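OxsB protein (Bacillus megaterium, PDB 5UL3) catalyses the oxidative ring contraction of dAMP to an oxetane aldehyde in oxetanocin A biosynthesis, using cobalamin, a [4Fe-4S] cluster and S-adenosylmethionine. Local coordinates at residues A[163-166]-A[167-170]; A[573-576]-A[577-580]. All coordinates share one frame; numbering follows the deposited sequence.

Contact 1 (A[163-166]-A[167-170]); sequences GTTI and NQII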
ATOM      1  N   GLY A 163      -8.316   9.966  13.471  1.00 31.64           N
ATOM      2  CA  GLY A 163      -8.174  11.066  14.393  1.00 35.55           C
ATOM      3  C   GLY A 163      -7.952  10.705  15.841  1.00 37.23           C
ATOM      4  O   GLY A 163      -7.762  11.612  16.658  1.00 34.32           O
ATOM      5  N   THR A 164      -7.965   9.422  16.195  1.00 30.40           N
ATOM      6  CA  THR A 164      -7.747   9.028  17.582  1.00 29.84           C
ATOM      7  C   THR A 164      -6.377   9.495  18.054  1.00 30.50           C
ATOM      8  O   THR A 164      -5.355   9.189  17.433  1.00 33.24           O
ATOM      9  CB  THR A 164      -7.872   7.503  17.726  1.00 26.68           C
ATOM     10  OG1 THR A 164      -9.073   7.068  17.070  1.00 29.00           O
ATOM     11  CG2 THR A 164      -7.938   7.119  19.209  1.00 29.53           C
ATOM     12  N   THR A 165      -6.355  10.241  19.159  1.00 33.78           N
ATOM     13  CA  THR A 165      -5.120  10.812  19.679  1.00 31.75           C
ATOM     14  C   THR A 165      -4.396   9.841  20.608  1.00 29.01           C
ATOM     15  O   THR A 165      -4.968   8.864  21.093  1.00 29.92           O
ATOM     16  CB  THR A 165      -5.403  12.104  20.448  1.00 33.59           C
ATOM     17  OG1 THR A 165      -6.211  11.793  21.590  1.00 32.63           O
ATOM     18  CG2 THR A 165      -6.133  13.112  19.563  1.00 33.93           C
ATOM     19  N   ILE A 166      -3.127  10.167  20.888  1.00 32.02           N
ATOM     20  CA  ILE A 166      -2.328   9.395  21.841  1.00 29.00           C
ATOM     21  C   ILE A 166      -3.053   9.259  23.177  1.00 35.50           C
ATOM     22  O   ILE A 166      -3.135   8.169  23.748  1.00 31.31           O
ATOM     23  CB  ILE A 166      -0.938  10.032  22.020  1.00 33.95           C
ATOM     24  CG1 ILE A 166      -0.085   9.881  20.758  1.00 36.24           C
ATOM     25  CG2 ILE A 166      -0.218   9.395  23.191  1.00 36.12           C
ATOM     26  CD1 ILE A 166       1.224  10.680  20.810  1.00 39.39           C
ATOM     27  N   ASN A 167      -3.594  10.362  23.700  0.50 34.92           N
ATOM     28  CA  ASN A 167      -4.270  10.266  24.992  0.50 35.40           C
ATOM     29  C   ASN A 167      -5.574   9.477  24.894  0.50 34.40           C
ATOM     30  O   ASN A 167      -5.966   8.809  25.860  0.50 32.29           O
ATOM     31  CB  ASN A 167      -4.516  11.664  25.571  0.50 39.57           C
ATOM     32  CG  ASN A 167      -3.231  12.336  26.046  0.50 38.16           C
ATOM     33  OD1 ASN A 167      -2.224  11.674  26.318  0.50 37.86           O
ATOM     34  ND2 ASN A 167      -3.265  13.658  26.159  0.50 35.00           N
ATOM     35  N   GLN A 168      -6.253   9.519  23.743  1.00 30.56           N
ATOM     36  CA  GLN A 168      -7.439   8.687  23.576  1.00 28.98           C
ATOM     37  C   GLN A 168      -7.066   7.210  23.475  1.00 30.38           C
ATOM     38  O   GLN A 168      -7.811   6.343  23.951  1.00 28.42           O
ATOM     39  CB  GLN A 168      -8.237   9.136  22.351  1.00 35.93           C
ATOM     40  CG  GLN A 168      -8.883  10.513  22.541  1.00 36.40           C
ATOM     41  CD  GLN A 168      -9.598  11.021  21.297  1.00 47.66           C
ATOM     42  OE1 GLN A 168      -9.117  10.866  20.171  1.00 34.00           O
ATOM     43  NE2 GLN A 168     -10.754  11.645  21.500  1.00 55.40           N
ATOM     44  N   ILE A 169      -5.927   6.900  22.855  1.00 27.91           N
ATOM     45  CA  ILE A 169      -5.465   5.508  22.832  1.00 27.65           C
ATOM     46  C   ILE A 169      -5.276   4.993  24.251  1.00 28.10           C
ATOM     47  O   ILE A 169      -5.780   3.924  24.612  1.00 30.36           O
ATOM     48  CB  ILE A 169      -4.163   5.382  22.033  1.00 25.40           C
ATOM     49  CG1 ILE A 169      -4.434   5.620  20.542  1.00 30.77           C
ATOM     50  CG2 ILE A 169      -3.513   4.008  22.315  1.00 27.96           C
ATOM     51  CD1 ILE A 169      -3.176   5.930  19.750  1.00 26.20           C
ATOM     52  N   ILE A 170      -4.557   5.759  25.081  1.00 31.33           N
ATOM     53  CA  ILE A 170      -4.269   5.306  26.442  1.00 29.98           C
ATOM     54  C   ILE A 170      -5.560   5.138  27.230  1.00 31.05           C
ATOM     55  O   ILE A 170      -5.746   4.141  27.942  1.00 28.54           O
ATOM     56  CB  ILE A 170      -3.300   6.277  27.139  1.00 33.84           C
ATOM     57  CG1 ILE A 170      -1.981   6.365  26.373  1.00 35.00           C
ATOM     58  CG2 ILE A 170      -3.078   5.861  28.590  1.00 33.44           C
ATOM     59  CD1 ILE A 170      -1.230   5.042  26.285  1.00 31.88           C
TER

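Contact 2 (A[573-576]-A[577-580]); sequences KPDM and NMGR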
ATOM      1  N   LYS A 573      25.626   4.424   9.089  1.00 54.64           N
ATOM      2  CA  LYS A 573      24.490   3.908   9.842  1.00 53.14           C
ATOM      3  C   LYS A 573      23.178   4.309   9.172  1.00 55.33           C
ATOM      4  O   LYS A 573      23.061   5.418   8.644  1.00 51.56           O
ATOM      5  CB  LYS A 573      24.518   4.427  11.280  1.00 59.37           C
ATOM      6  CG  LYS A 573      25.682   3.888  12.126  1.00 57.62           C
ATOM      7  CD  LYS A 573      25.839   4.658  13.434  1.00 70.82           C
ATOM      8  CE  LYS A 573      24.512   4.779  14.178  1.00 79.05           C
ATOM      9  NZ  LYS A 573      24.646   5.474  15.492  1.00 83.25           N
ATOM     10  N   PRO A 574      22.181   3.431   9.164  1.00 49.90           N
ATOM     11  CA  PRO A 574      20.895   3.774   8.555  1.00 44.35           C
ATOM     12  C   PRO A 574      20.044   4.609   9.502  1.00 50.71           C
ATOM     13  O   PRO A 574      20.312   4.715  10.700  1.00 54.53           O
ATOM     14  CB  PRO A 574      20.256   2.407   8.299  1.00 47.24           C
ATOM     15  CG  PRO A 574      20.774   1.564   9.411  1.00 48.70           C
ATOM     16  CD  PRO A 574      22.196   2.050   9.677  1.00 52.56           C
ATOM     17  N   ASP A 575      19.007   5.218   8.932  1.00 44.46           N
ATOM     18  CA  ASP A 575      17.987   5.892   9.723  1.00 45.15           C
ATOM     19  C   ASP A 575      16.957   4.860  10.175  1.00 53.99           C
ATOM     20  O   ASP A 575      16.378   4.147   9.350  1.00 45.13           O
ATOM     21  CB  ASP A 575      17.318   7.003   8.916  1.00 43.31           C
ATOM     22  CG  ASP A 575      16.251   7.742   9.704  1.00 51.22           C
ATOM     23  OD1 ASP A 575      16.218   7.612  10.945  1.00 55.01           O
ATOM     24  OD2 ASP A 575      15.443   8.460   9.082  1.00 53.68           O
ATOM     25  N   MET A 576      16.740   4.782  11.490  1.00 45.06           N
ATOM     26  CA  MET A 576      15.774   3.838  12.043  1.00 45.44           C
ATOM     27  C   MET A 576      14.341   4.254  11.717  1.00 48.20           C
ATOM     28  O   MET A 576      13.495   3.411  11.388  1.00 42.21           O
ATOM     29  CB  MET A 576      16.001   3.753  13.551  1.00 59.60           C
ATOM     30  CG  MET A 576      15.222   2.712  14.285  1.00 61.38           C
ATOM     31  SD  MET A 576      14.185   3.438  15.544  1.00 74.67           S
ATOM     32  CE  MET A 576      12.724   3.654  14.553  1.00 36.13           C
ATOM     33  N   ASN A 577      14.056   5.555  11.791  1.00 38.16           N
ATOM     34  CA  ASN A 577      12.707   6.065  11.568  1.00 40.41           C
ATOM     35  C   ASN A 577      12.269   5.917  10.113  1.00 40.88           C
ATOM     36  O   ASN A 577      11.078   5.725   9.842  1.00 38.76           O
ATOM     37  CB  ASN A 577      12.649   7.532  12.024  1.00 41.40           C
ATOM     38  CG  ASN A 577      11.335   8.199  11.700  1.00 45.10           C
ATOM     39  OD1 ASN A 577      10.271   7.753  12.135  1.00 40.72           O
ATOM     40  ND2 ASN A 577      11.400   9.294  10.946  1.00 45.98           N
ATOM     41  N   MET A 578      13.203   5.996   9.163  1.00 40.66           N
ATOM     42  CA  MET A 578      12.864   5.888   7.751  1.00 38.79           C
ATOM     43  C   MET A 578      13.380   4.609   7.108  1.00 38.03           C
ATOM     44  O   MET A 578      13.188   4.417   5.898  1.00 38.75           O
ATOM     45  CB  MET A 578      13.386   7.111   6.985  1.00 41.03           C
ATOM     46  CG  MET A 578      12.676   8.415   7.352  1.00 46.40           C
ATOM     47  SD  MET A 578      10.865   8.318   7.229  1.00 53.27           S
ATOM     48  CE  MET A 578      10.623   7.928   5.495  1.00 54.28           C
ATOM     49  N   GLY A 579      14.015   3.727   7.878  1.00 32.69           N
ATOM     50  CA  GLY A 579      14.471   2.449   7.352  1.00 34.44           C
ATOM     51  C   GLY A 579      15.391   2.556   6.157  1.00 41.53           C
ATOM     52  O   GLY A 579      15.365   1.676   5.281  1.00 34.69           O
ATOM     53  N   ARG A 580      16.211   3.605   6.092  1.00 35.54           N
ATOM     54  CA  ARG A 580      16.983   3.849   4.882  1.00 33.85           C
ATOM     55  C   ARG A 580      18.291   4.549   5.210  1.00 35.55           C
ATOM     56  O   ARG A 580      18.441   5.190   6.253  1.00 41.35           O
ATOM     57  CB  ARG A 580      16.199   4.689   3.868  1.00 37.05           C
ATOM     58  CG  ARG A 580      16.034   6.154   4.247  1.00 44.38           C
ATOM     59  CD  ARG A 580      15.040   6.829   3.303  1.00 51.91           C
ATOM     60  NE  ARG A 580      14.795   8.230   3.641  1.00 65.55           N
ATOM     61  CZ  ARG A 580      13.735   8.921   3.229  1.00 57.71           C
ATOM     62  NH1 ARG A 580      12.814   8.340   2.470  1.00 58.69           N
ATOM     63  NH2 ARG A 580      13.593  10.191   3.581  1.00 64.46           N
TER
HETATM   64  O   HOH W   1      14.142  10.287  10.250  1.00 41.91           O
HETATM   65  O   HOH W   2      15.954   7.220  13.366  1.00 53.44           O

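Contact 1 (A[163-166]-A[167-170])
Thr-165 and Gln-168 hold each other in a reciprocal pair of hydrogen bonds at the start of helix 166-176. The hydroxyl OG1 of Thr-165 accepts from Gln-168 N at 3.1 Å, as an N-cap residue does. In return the amide oxygen OE1 of Gln-168 takes the proton of Thr-165 N at 3.0 Å, a nearly straight bond (166°) that lies in the plane of the Gln-168 amide, on a lone pair. With chi1 of 64°, Thr-165 holds OG1 between its own N and carbonyl carbon, turned to the incoming helix, while the Gln-168 chain runs extended past CG and crosses the threonine obliquely.

The more buried half is aliphatic. There the methyl CG2 of Thr-164 lies 3.7 Å from Gln-168 CB and 4.0 Å from Ile-169 CG1, between the cap and the core-facing isoleucine. Thr-164 and Ile-169 cross at about a right angle, and both also touch Ile-158 of strand 154-159. Ile-166 and Ile-170 pack on Leu-199 of helix 190-205. Thr-165, Asn-167 and Gln-168, by contrast, lie on the solvent side.

Backbone bonding starts at once, with Ile-169 N to Thr-165 O at 2.8 Å. This capping box therefore gives acceptors to two amide hydrogens, those of Thr-165 and Gln-168, and secures the helix start with polar groups on the exposed side and aliphatic packing beneath.

Contact 2 (A[573-576]-A[577-580])
The backbone of 573-580 doubles back on itself through Met-576, Asn-577 and Met-578, bringing Asp-575 opposite both Gly-579 and Arg-580, with Asp-575 N donating to Arg-580 O at 2.7 Å (168°) and Arg-580 N returning a weak, bent bond to Asp-575 O. Gly-579 has a positive phi where the chain leaves the turn.

Asp-575 does most of the side-chain work. Its CG stands anti to the backbone N (chi1 -180°), which carries the carboxylate over the turn, alongside Asn-577 and Met-578. Asp-575 OD1 accepts from Asn-577 N at 3.1 Å in a bent bond, the donor lying well above the carboxylate plane. That single N-H is shared between OD1 and a water, which itself donates to OD1. A second water donates to Asp-575 OD2, at 2.5 Å, and accepts from Asn-577 ND2. The carboxylate and amide planes are 55° apart, and this second water spans the gap between them. The oxygen of that amide, Asn-577 OD1, is taken by Lys-190 N. Asp-575 OD2 also lies 3.2 Å from Met-578 CB.

Met-578, bent at chi2 and chi3, lays its methyl CE 3.7 Å above one face of the Arg-580 guanidinium, toward its rim. NH1 of that arginine forms a salt bridge with Glu-545, a residue that binds S-adenosylmethionine, and the Met-578 side chain comes within about 5 Å of the cobalamin. Met-576 turns the other way, onto Gln-226 and Phe-227 of helix 224-230.

Two successive residues facing one, the first a glycine with positive phi, make a G1 beta bulge, here closing the short loop beside the cofactor site.

In the fold
Both contacts are local and partly buried, but contact 1 is the start of a helix and contact 2 a chain reversal. Contact 1 lies in the B12-binding Rossmann domain, where aliphatic side chains seat the helix start between strand 154-159 and helix 190-205, with polar capping on its outer side. Contact 2 lies in the loop between helix 551-563 and strand 580-581 and depends on a carboxylate, ordered waters and backbone bonds. Both meet helix 190-205: Ile-166 and Ile-170 pack on it, and Asn-577 bonds to Lys-190 at its beginning. Contact 2 is the nearer to the cobalamin. The two do not touch, their nearest atoms being about 13 Å apart.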